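Putatuve endo-xylanase (Clostridium stercorarium, PDB 1O8P) is a carbohydrate-binding module of family 6 from a putative endo-xylanase, a calcium-containing beta-sandwich that probably binds xylan and cellulose chains. Local coordinates at residues T22-Y34 / S136-K148. Sequence-based numbering, arbitrary orientation.
Sequences TRSAFSNIQAEDY and SGPVNVDWFVFSK. With CA (calcium ion), chain B.
Ile29 and Phe144 form an antiparallel hydrogen-bonded pair, with Ile29 N to Phe144 O at 2.6 Å, and Gln30 and Trp143 form the adjoining non-hydrogen-bonded pair. Phe144 N returns a bond to Ile29 O at 2.9 Å. Two more backbone hydrogen bonds, Phe146 N to Ala25 O and Ala31 N to Asp142 O, join the loops on either side of strand 29-30 to strand 140-147. On the buried face Ile29 lies over one face of the Phe144 ring, its CB 4.1 Å from the ring centroid in a CH-pi contact. Ile29 CD1 also meets the edge of the Phe146 ring. Trp143 points to the opposite face with Gln30, and the Asn28 amide stacks on its indole, the planes 11° apart. Asn28 ND2 sits over the ring, 3.5 Å from Trp143 CE2. Beside Gln30, a calcium ion joins the two segments. It binds Gln30 OE1 and Asp142 OD1, each at 2.4 Å, Asp142 O, Glu32 OE1, the more distant Glu32 OE2 and a water. Ser52 O adds a further ligand, while Asp142 OD2 forms a salt bridge with Arg80. In the beta-sandwich, strand 29-30 edges a four-stranded antiparallel sheet beside strand 140-147, and Phe144 packs against Ile131 and Leu133 of strand 128-135 in the opposing sheet.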
loop_
_atom_site.group_PDB
_atom_site.type_symbol
_atom_site.label_atom_id
_atom_site.label_comp_id
_atom_site.label_asym_id
_atom_site.label_seq_id
_atom_site.Cartn_x
_atom_site.Cartn_y
_atom_site.Cartn_z
ATOM N N THR A 22 6.286 15.214 7.275
ATOM C CA THR A 22 6.035 13.777 7.320
ATOM C C THR A 22 4.550 13.437 7.462
ATOM O O THR A 22 3.768 14.275 7.883
ATOM C CB THR A 22 6.909 13.288 8.472
ATOM O OG1 THR A 22 7.988 12.528 7.935
ATOM C CG2 THR A 22 6.207 12.510 9.425
ATOM N N ARG A 23 4.187 12.221 7.055
ATOM C CA ARG A 23 2.879 11.637 7.180
ATOM C C ARG A 23 3.002 10.515 8.184
ATOM O O ARG A 23 3.995 9.742 8.149
ATOM C CB ARG A 23 2.454 10.987 5.860
ATOM C CG ARG A 23 2.124 11.955 4.765
ATOM C CD ARG A 23 1.630 11.301 3.515
ATOM N NE ARG A 23 2.726 10.910 2.633
ATOM C CZ ARG A 23 2.557 10.342 1.443
ATOM N NH1 ARG A 23 1.335 10.071 0.965
ATOM N NH2 ARG A 23 3.623 10.033 0.729
ATOM N N SER A 24 1.992 10.395 9.050
ATOM C CA SER A 24 1.982 9.316 10.024
ATOM C C SER A 24 1.806 7.932 9.361
ATOM O O SER A 24 1.050 7.797 8.380
ATOM C CB SER A 24 0.845 9.521 11.018
ATOM O OG SER A 24 0.986 8.565 12.064
ATOM N N ALA A 25 2.480 6.922 9.915
ATOM C CA ALA A 25 2.303 5.508 9.513
ATOM C C ALA A 25 0.974 4.967 10.034
ATOM O O ALA A 25 0.449 4.003 9.506
ATOM C CB ALA A 25 3.467 4.626 10.098
ATOM N N PHE A 26 0.489 5.585 11.121
ATOM C CA PHE A 26 -0.648 5.125 11.920
ATOM C C PHE A 26 -2.011 5.748 11.599
ATOM O O PHE A 26 -2.965 5.380 12.224
ATOM C CB PHE A 26 -0.320 5.218 13.411
ATOM C CG PHE A 26 1.009 4.641 13.745
ATOM C CD1 PHE A 26 1.162 3.260 13.892
ATOM C CD2 PHE A 26 2.142 5.480 13.871
ATOM C CE1 PHE A 26 2.403 2.717 14.187
ATOM C CE2 PHE A 26 3.379 4.955 14.142
ATOM C CZ PHE A 26 3.525 3.571 14.315
ATOM N N SER A 27 -2.086 6.677 10.643
ATOM C CA SER A 27 -3.338 7.114 9.986
ATOM C C SER A 27 -3.305 6.626 8.554
ATOM O O SER A 27 -2.224 6.592 7.961
ATOM C CB SER A 27 -3.446 8.651 9.879
ATOM O OG SER A 27 -3.063 9.304 11.053
ATOM N N ASN A 28 -4.474 6.301 7.988
ATOM C CA ASN A 28 -4.572 5.821 6.609
ATOM C C ASN A 28 -3.734 6.611 5.630
ATOM O O ASN A 28 -3.823 7.851 5.539
ATOM C CB ASN A 28 -6.013 5.798 6.122
ATOM C CG ASN A 28 -6.871 4.878 6.944
ATOM O OD1 ASN A 28 -6.372 4.137 7.776
ATOM N ND2 ASN A 28 -8.149 4.951 6.757
ATOM N N ILE A 29 -2.876 5.897 4.922
ATOM C CA ILE A 29 -2.187 6.500 3.786
ATOM C C ILE A 29 -2.996 6.205 2.551
ATOM O O ILE A 29 -3.162 5.030 2.187
ATOM C CB ILE A 29 -0.729 5.970 3.655
ATOM C CG1 ILE A 29 0.032 6.146 4.975
ATOM C CG2 ILE A 29 -0.009 6.711 2.497
ATOM C CD1 ILE A 29 1.121 5.127 5.213
ATOM N N GLN A 30 -3.486 7.263 1.897
ATOM C CA GLN A 30 -4.340 7.084 0.734
ATOM C C GLN A 30 -3.418 6.600 -0.360
ATOM O O GLN A 30 -2.402 7.227 -0.624
ATOM C CB GLN A 30 -5.106 8.380 0.370
ATOM C CG GLN A 30 -6.096 8.856 1.458
ATOM C CD GLN A 30 -7.146 7.784 1.809
ATOM O OE1 GLN A 30 -7.534 6.971 0.947
ATOM N NE2 GLN A 30 -7.590 7.760 3.064
ATOM N N ALA A 31 -3.744 5.466 -0.973
ATOM C CA ALA A 31 -2.831 4.836 -1.910
ATOM C C ALA A 31 -2.642 5.701 -3.170
ATOM O O ALA A 31 -1.591 5.620 -3.855
ATOM C CB ALA A 31 -3.325 3.437 -2.257
ATOM N N GLU A 32 -3.657 6.503 -3.495
ATOM C CA GLU A 32 -3.525 7.473 -4.586
ATOM C C GLU A 32 -2.540 8.630 -4.246
ATOM O O GLU A 32 -2.175 9.395 -5.122
ATOM C CB GLU A 32 -4.901 8.027 -5.042
ATOM C CG GLU A 32 -5.624 8.936 -4.053
ATOM C CD GLU A 32 -6.410 8.164 -3.009
ATOM O OE1 GLU A 32 -6.087 6.984 -2.735
ATOM O OE2 GLU A 32 -7.352 8.736 -2.425
ATOM N N ASP A 33 -2.100 8.742 -2.993
ATOM C CA ASP A 33 -1.163 9.831 -2.649
ATOM C C ASP A 33 0.301 9.370 -2.727
ATOM O O ASP A 33 1.067 9.559 -1.785
ATOM C CB ASP A 33 -1.448 10.376 -1.254
ATOM C CG ASP A 33 -2.798 11.071 -1.140
ATOM O OD1 ASP A 33 -3.416 11.484 -2.137
ATOM O OD2 ASP A 33 -3.315 11.277 -0.029
ATOM N N TYR A 34 0.668 8.736 -3.834
ATOM C CA TYR A 34 2.029 8.302 -4.042
ATOM C C TYR A 34 2.882 9.457 -4.597
ATOM O O TYR A 34 2.378 10.350 -5.301
ATOM C CB TYR A 34 2.077 7.074 -4.968
ATOM C CG TYR A 34 1.384 7.278 -6.298
ATOM C CD1 TYR A 34 2.038 7.900 -7.356
ATOM C CD2 TYR A 34 0.078 6.843 -6.496
ATOM C CE1 TYR A 34 1.409 8.081 -8.577
ATOM C CE2 TYR A 34 -0.577 7.021 -7.720
ATOM C CZ TYR A 34 0.098 7.635 -8.756
ATOM O OH TYR A 34 -0.545 7.820 -9.969
ATOM N N SER A 136 2.097 -7.886 -7.637
ATOM C CA SER A 136 2.373 -9.102 -8.429
ATOM C C SER A 136 1.226 -9.433 -9.384
ATOM O O SER A 136 1.236 -10.416 -10.135
ATOM C CB SER A 136 2.743 -10.291 -7.523
ATOM O OG SER A 136 1.612 -10.772 -6.841
ATOM N N GLY A 137 0.250 -8.562 -9.407
ATOM C CA GLY A 137 -0.921 -8.803 -10.210
ATOM C C GLY A 137 -1.941 -7.707 -9.962
ATOM O O GLY A 137 -1.736 -6.827 -9.127
ATOM N N PRO A 138 -3.015 -7.738 -10.743
ATOM C CA PRO A 138 -4.122 -6.762 -10.626
ATOM C C PRO A 138 -4.753 -6.701 -9.207
ATOM O O PRO A 138 -5.099 -7.742 -8.613
ATOM C CB PRO A 138 -5.145 -7.259 -11.671
ATOM C CG PRO A 138 -4.348 -8.196 -12.619
ATOM C CD PRO A 138 -3.194 -8.704 -11.842
ATOM N N VAL A 139 -4.867 -5.492 -8.669
ATOM C CA VAL A 139 -5.483 -5.237 -7.371
ATOM C C VAL A 139 -5.835 -3.729 -7.330
ATOM O O VAL A 139 -5.163 -2.913 -7.943
ATOM C CB VAL A 139 -4.536 -5.645 -6.166
ATOM C CG1 VAL A 139 -3.221 -4.792 -6.160
ATOM C CG2 VAL A 139 -5.284 -5.618 -4.756
ATOM N N ASN A 140 -6.925 -3.382 -6.666
ATOM C CA ASN A 140 -7.202 -1.971 -6.357
ATOM C C ASN A 140 -6.903 -1.687 -4.892
ATOM O O ASN A 140 -7.205 -2.494 -4.034
ATOM C CB ASN A 140 -8.645 -1.612 -6.663
ATOM C CG ASN A 140 -8.947 -1.564 -8.163
ATOM O OD1 ASN A 140 -10.050 -1.239 -8.537
ATOM N ND2 ASN A 140 -7.972 -1.861 -9.015
ATOM N N VAL A 141 -6.290 -0.530 -4.621
ATOM C CA VAL A 141 -5.890 -0.169 -3.282
ATOM C C VAL A 141 -6.464 1.204 -2.956
ATOM O O VAL A 141 -6.163 2.184 -3.636
ATOM C CB VAL A 141 -4.368 -0.162 -3.089
ATOM C CG1 VAL A 141 -4.025 -0.104 -1.561
ATOM C CG2 VAL A 141 -3.689 -1.392 -3.785
ATOM N N ASP A 142 -7.318 1.241 -1.932
ATOM C CA ASP A 142 -7.945 2.476 -1.471
ATOM C C ASP A 142 -6.917 3.162 -0.558
ATOM O O ASP A 142 -6.499 4.271 -0.832
ATOM C CB ASP A 142 -9.243 2.134 -0.725
ATOM C CG ASP A 142 -9.987 3.332 -0.256
ATOM O OD1 ASP A 142 -9.525 4.501 -0.427
ATOM O OD2 ASP A 142 -11.066 3.189 0.329
ATOM N N TRP A 143 -6.486 2.465 0.497
ATOM C CA TRP A 143 -5.517 3.013 1.439
ATOM C C TRP A 143 -4.807 1.892 2.132
ATOM O O TRP A 143 -5.204 0.719 2.003
ATOM C CB TRP A 143 -6.163 3.960 2.482
ATOM C CG TRP A 143 -7.393 3.455 3.171
ATOM C CD1 TRP A 143 -8.692 3.892 2.962
ATOM C CD2 TRP A 143 -7.475 2.466 4.222
ATOM N NE1 TRP A 143 -9.560 3.232 3.804
ATOM C CE2 TRP A 143 -8.851 2.349 4.584
ATOM C CE3 TRP A 143 -6.530 1.678 4.906
ATOM C CZ2 TRP A 143 -9.303 1.447 5.586
ATOM C CZ3 TRP A 143 -6.967 0.768 5.884
ATOM C CH2 TRP A 143 -8.344 0.668 6.229
ATOM N N PHE A 144 -3.756 2.268 2.868
ATOM C CA PHE A 144 -3.020 1.344 3.731
ATOM C C PHE A 144 -2.573 2.057 4.995
ATOM O O PHE A 144 -2.497 3.291 5.046
ATOM C CB PHE A 144 -1.862 0.612 2.988
ATOM C CG PHE A 144 -0.686 1.481 2.616
ATOM C CD1 PHE A 144 -0.760 2.366 1.522
ATOM C CD2 PHE A 144 0.515 1.382 3.305
ATOM C CE1 PHE A 144 0.323 3.182 1.151
ATOM C CE2 PHE A 144 1.617 2.199 2.915
ATOM C CZ PHE A 144 1.511 3.088 1.846
ATOM N N VAL A 145 -2.313 1.290 6.032
ATOM C CA VAL A 145 -2.003 1.879 7.323
ATOM C C VAL A 145 -1.228 0.860 8.145
ATOM O O VAL A 145 -1.318 -0.338 7.900
ATOM C CB VAL A 145 -3.309 2.429 8.078
ATOM C CG1 VAL A 145 -4.232 1.285 8.583
ATOM C CG2 VAL A 145 -2.910 3.336 9.248
ATOM N N PHE A 146 -0.452 1.354 9.109
ATOM C CA PHE A 146 0.396 0.508 9.965
ATOM C C PHE A 146 -0.096 0.546 11.421
ATOM O O PHE A 146 -0.824 1.471 11.803
ATOM C CB PHE A 146 1.879 0.934 9.851
ATOM C CG PHE A 146 2.455 0.783 8.458
ATOM C CD1 PHE A 146 3.044 -0.426 8.058
ATOM C CD2 PHE A 146 2.368 1.835 7.521
ATOM C CE1 PHE A 146 3.575 -0.573 6.757
ATOM C CE2 PHE A 146 2.885 1.694 6.218
ATOM C CZ PHE A 146 3.489 0.498 5.831
ATOM N N SER A 147 0.263 -0.471 12.205
ATOM C CA SER A 147 -0.108 -0.571 13.629
ATOM C C SER A 147 1.060 -1.063 14.450
ATOM O O SER A 147 1.898 -1.810 13.947
ATOM C CB SER A 147 -1.219 -1.620 13.889
ATOM O OG SER A 147 -2.270 -1.604 12.963
ATOM N N LYS A 148 1.050 -0.698 15.735
ATOM C CA LYS A 148 1.932 -1.261 16.766
ATOM C C LYS A 148 1.203 -2.293 17.657
ATOM O O LYS A 148 0.334 -3.067 17.205
ATOM C CB LYS A 148 2.495 -0.130 17.633
ATOM C CG LYS A 148 3.768 -0.485 18.459
ATOM C CD LYS A 148 4.392 -1.881 18.142
ATOM C CE LYS A 148 4.248 -2.899 19.308
ATOM N NZ LYS A 148 4.052 -4.366 18.896
HETATM CA CA CA B . -8.061 6.192 -1.267
HETATM O O HOH W 1 -3.017 2.636 13.316
HETATM O O HOH W 2 -9.626 8.078 -1.113
#